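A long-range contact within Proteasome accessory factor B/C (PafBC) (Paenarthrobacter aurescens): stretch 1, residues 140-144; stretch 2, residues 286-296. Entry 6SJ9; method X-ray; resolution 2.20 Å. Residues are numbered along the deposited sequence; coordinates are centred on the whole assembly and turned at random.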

# COMPACT_ATOMS: atom_id res chain seq x y z
N GLN A 140 2.38 6.58 -6.55
CA GLN A 140 1.31 7.27 -7.25
C GLN A 140 0.24 7.60 -6.22
O GLN A 140 0.23 7.01 -5.13
N PRO A 141 -0.68 8.52 -6.52
CA PRO A 141 -1.78 8.77 -5.59
C PRO A 141 -2.58 7.49 -5.36
O PRO A 141 -2.74 6.65 -6.24
N ARG A 142 -3.07 7.33 -4.15
CA ARG A 142 -3.76 6.11 -3.80
C ARG A 142 -5.24 6.30 -4.09
O ARG A 142 -5.91 7.14 -3.47
N ILE A 143 -5.75 5.57 -5.07
CA ILE A 143 -7.14 5.64 -5.46
C ILE A 143 -7.83 4.45 -4.85
O ILE A 143 -7.52 3.31 -5.18
N LYS A 144 -8.73 4.69 -3.92
CA LYS A 144 -9.36 3.55 -3.28
C LYS A 144 -10.83 3.85 -3.10
O LYS A 144 -11.23 5.02 -3.16
N GLU A 286 -13.58 9.00 -13.59
CA GLU A 286 -13.52 9.42 -12.20
C GLU A 286 -12.21 9.00 -11.58
O GLU A 286 -11.64 9.72 -10.76
N GLN A 287 -11.70 7.84 -11.99
CA GLN A 287 -10.44 7.37 -11.44
C GLN A 287 -9.29 8.27 -11.88
O GLN A 287 -8.48 8.68 -11.04
N LEU A 288 -9.21 8.59 -13.19
CA LEU A 288 -8.15 9.48 -13.67
C LEU A 288 -8.28 10.87 -13.07
O LEU A 288 -7.28 11.50 -12.74
N ALA A 289 -9.51 11.37 -12.92
CA ALA A 289 -9.68 12.74 -12.42
C ALA A 289 -9.20 12.88 -10.98
O ALA A 289 -8.60 13.90 -10.61
N GLU A 290 -9.47 11.87 -10.15
CA GLU A 290 -8.96 11.91 -8.79
C GLU A 290 -7.44 11.95 -8.80
O GLU A 290 -6.83 12.72 -8.08
N GLU A 291 -6.81 11.14 -9.66
CA GLU A 291 -5.36 11.18 -9.74
C GLU A 291 -4.88 12.56 -10.19
O GLU A 291 -3.98 13.15 -9.57
N LEU A 292 -5.49 13.11 -11.24
CA LEU A 292 -5.01 14.38 -11.78
C LEU A 292 -5.28 15.55 -10.85
O LEU A 292 -4.41 16.40 -10.67
N ALA A 293 -6.40 15.54 -10.13
CA ALA A 293 -6.67 16.58 -9.14
C ALA A 293 -5.60 16.60 -8.05
O ALA A 293 -5.28 17.68 -7.51
N SER A 294 -5.07 15.42 -7.71
CA SER A 294 -3.99 15.31 -6.73
C SER A 294 -2.74 16.05 -7.22
O SER A 294 -1.91 16.46 -6.40
N TYR A 295 -2.60 16.20 -8.52
CA TYR A 295 -1.43 16.87 -9.06
C TYR A 295 -1.60 18.39 -9.17
O TYR A 295 -0.63 19.10 -9.48
N GLY A 296 -2.80 18.92 -8.90
CA GLY A 296 -3.04 20.36 -8.89
C GLY A 296 -2.61 21.15 -10.12
O GLY A 296 -3.05 20.90 -11.25

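No direct hydrogen bond joins the two stretches; they meet through two apolar side chains, Pro141 and Ile143, laid against one side of a helix, and through a water that links the backbone of stretch 1 to Glu290. Stretch 1 is neither helix nor strand, and its side chains alternate: CA-to-CB points toward the helix at Pro141 and Ile143, and away at Arg142 and Lys144. The two inward residues sit about one helical turn apart on their partner, Pro141 nearest Glu291 (CA to CA 6.0 Å) and Ile143 nearest Gln287 (CA to CA 7.0 Å).

Pro141, buried and with its ring puckered C-gamma exo, fits among Glu291, Ser294 and Tyr295. Its CG lies 3.0 Å from Ser294 OG, a tight approach for carbon and oxygen, 4.0 Å from Glu291 CG and 3.7 Å from Tyr295 CE1. The tyrosine ring meets the proline obliquely, and Pro141 CD is 3.4 Å from Tyr295 OH. The hydroxyls beside this apolar ring find their acceptors within stretch 2: Ser294 OG, with chi1 at 95°, donates to Glu291 O (2.7 Å), and Tyr295 OH donates to Glu291 OE2 (2.7 Å). The latter bond ties the tyrosine, chi1 m, to the extended Glu291 side chain, chi1 and chi2 both t. CA-to-CB of Tyr295 points sideways, but the end of its side chain comes nearer to stretch 1, which is how its hydroxyl reaches Pro141.

Ile143 has the largest covered area of any residue here. In the m, m rotamer its CD1 reaches the helix, 3.5 Å from Glu290 CG and 3.8 Å from the backbone Glu291 N, while CG2 lies 3.8 Å from Gln287 CG. The charged and polar residues thus offer their aliphatic carbons to the isoleucine. Gln287, t at chi1 and chi2, points sideways from CA to CB, yet its end comes nearer to stretch 1.

Glu290, also t at chi1 and chi2, points toward stretch 1 and combines both kinds of contact: its CG packs on Ile143, and its carboxylate extends to the water. Water 1 accepts from Lys144 N (2.8 Å) and lies within donating distance of Glu290 OE2 (2.6 Å) and Arg142 O (3.1 Å), with more acceptors in reach than protons once atoms elsewhere in the structure are counted. Glu290 OE2 and Arg142 O are themselves 4.1 Å apart, a gap the water spans. On the far side of the helix, Leu288, Ala289 and Leu292 point away and touch nothing of stretch 1.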

# COMPACT_ATOMS: atom_id res chain seq x y z
CB GLN A 140 0.75 6.38 -8.37
CG GLN A 140 -0.06 5.23 -7.85
CD GLN A 140 -0.45 4.24 -8.92
OE1 GLN A 140 -0.13 4.42 -10.10
NE2 GLN A 140 -1.19 3.21 -8.53
CB PRO A 141 -2.62 9.83 -6.31
CG PRO A 141 -1.63 10.50 -7.21
CD PRO A 141 -0.71 9.45 -7.67
CB ARG A 142 -3.51 5.74 -2.35
CG ARG A 142 -4.03 4.36 -2.04
CD ARG A 142 -3.12 3.33 -2.65
NE ARG A 142 -1.91 3.13 -1.87
CZ ARG A 142 -1.51 1.94 -1.43
NH1 ARG A 142 -0.40 1.83 -0.72
NH2 ARG A 142 -2.26 0.87 -1.68
CB ILE A 143 -7.33 5.64 -6.97
CG1 ILE A 143 -6.45 6.71 -7.62
CG2 ILE A 143 -8.86 5.83 -7.24
CD1 ILE A 143 -6.85 8.10 -7.37
CB LYS A 144 -8.63 3.26 -1.95
CG LYS A 144 -8.86 4.28 -0.91
CD LYS A 144 -8.64 3.71 0.49
CE LYS A 144 -7.60 4.56 1.21
NZ LYS A 144 -6.23 3.94 1.36
CB GLU A 286 -14.70 8.88 -11.39
CG GLU A 286 -15.96 9.57 -11.78
CD GLU A 286 -15.85 11.06 -11.54
OE1 GLU A 286 -15.22 11.46 -10.53
OE2 GLU A 286 -16.39 11.83 -12.37
CB GLN A 287 -10.19 5.94 -11.86
CG GLN A 287 -9.14 5.33 -10.99
CD GLN A 287 -8.74 3.98 -11.45
OE1 GLN A 287 -9.46 3.35 -12.24
NE2 GLN A 287 -7.61 3.48 -10.92
CB LEU A 288 -8.17 9.57 -15.20
CG LEU A 288 -7.01 10.36 -15.79
CD1 LEU A 288 -5.71 9.79 -15.24
CD2 LEU A 288 -6.99 10.29 -17.32
CB ALA A 289 -11.14 13.19 -12.52
CB GLU A 290 -9.47 10.73 -7.97
CG GLU A 290 -8.95 10.77 -6.52
CD GLU A 290 -9.55 9.68 -5.63
OE1 GLU A 290 -10.48 9.01 -6.08
OE2 GLU A 290 -9.08 9.49 -4.48
CB GLU A 291 -4.84 10.10 -10.70
CG GLU A 291 -3.33 10.17 -10.86
CD GLU A 291 -2.79 9.28 -11.96
OE1 GLU A 291 -3.58 8.53 -12.54
OE2 GLU A 291 -1.58 9.38 -12.29
CB LEU A 292 -5.63 14.62 -13.16
CG LEU A 292 -5.27 13.60 -14.24
CD1 LEU A 292 -5.96 13.97 -15.54
CD2 LEU A 292 -3.75 13.52 -14.49
CB ALA A 293 -8.01 16.32 -8.45
CB SER A 294 -3.73 13.83 -6.38
OG SER A 294 -2.68 13.30 -7.17
CB TYR A 295 -1.08 16.29 -10.44
CG TYR A 295 -0.75 14.82 -10.48
CD1 TYR A 295 -0.11 14.19 -9.41
CD2 TYR A 295 -1.11 14.04 -11.58
CE1 TYR A 295 0.18 12.81 -9.46
CE2 TYR A 295 -0.81 12.68 -11.65
CZ TYR A 295 -0.18 12.07 -10.59
OH TYR A 295 0.07 10.71 -10.68
O HOH W 1 -9.02 7.33 -3.04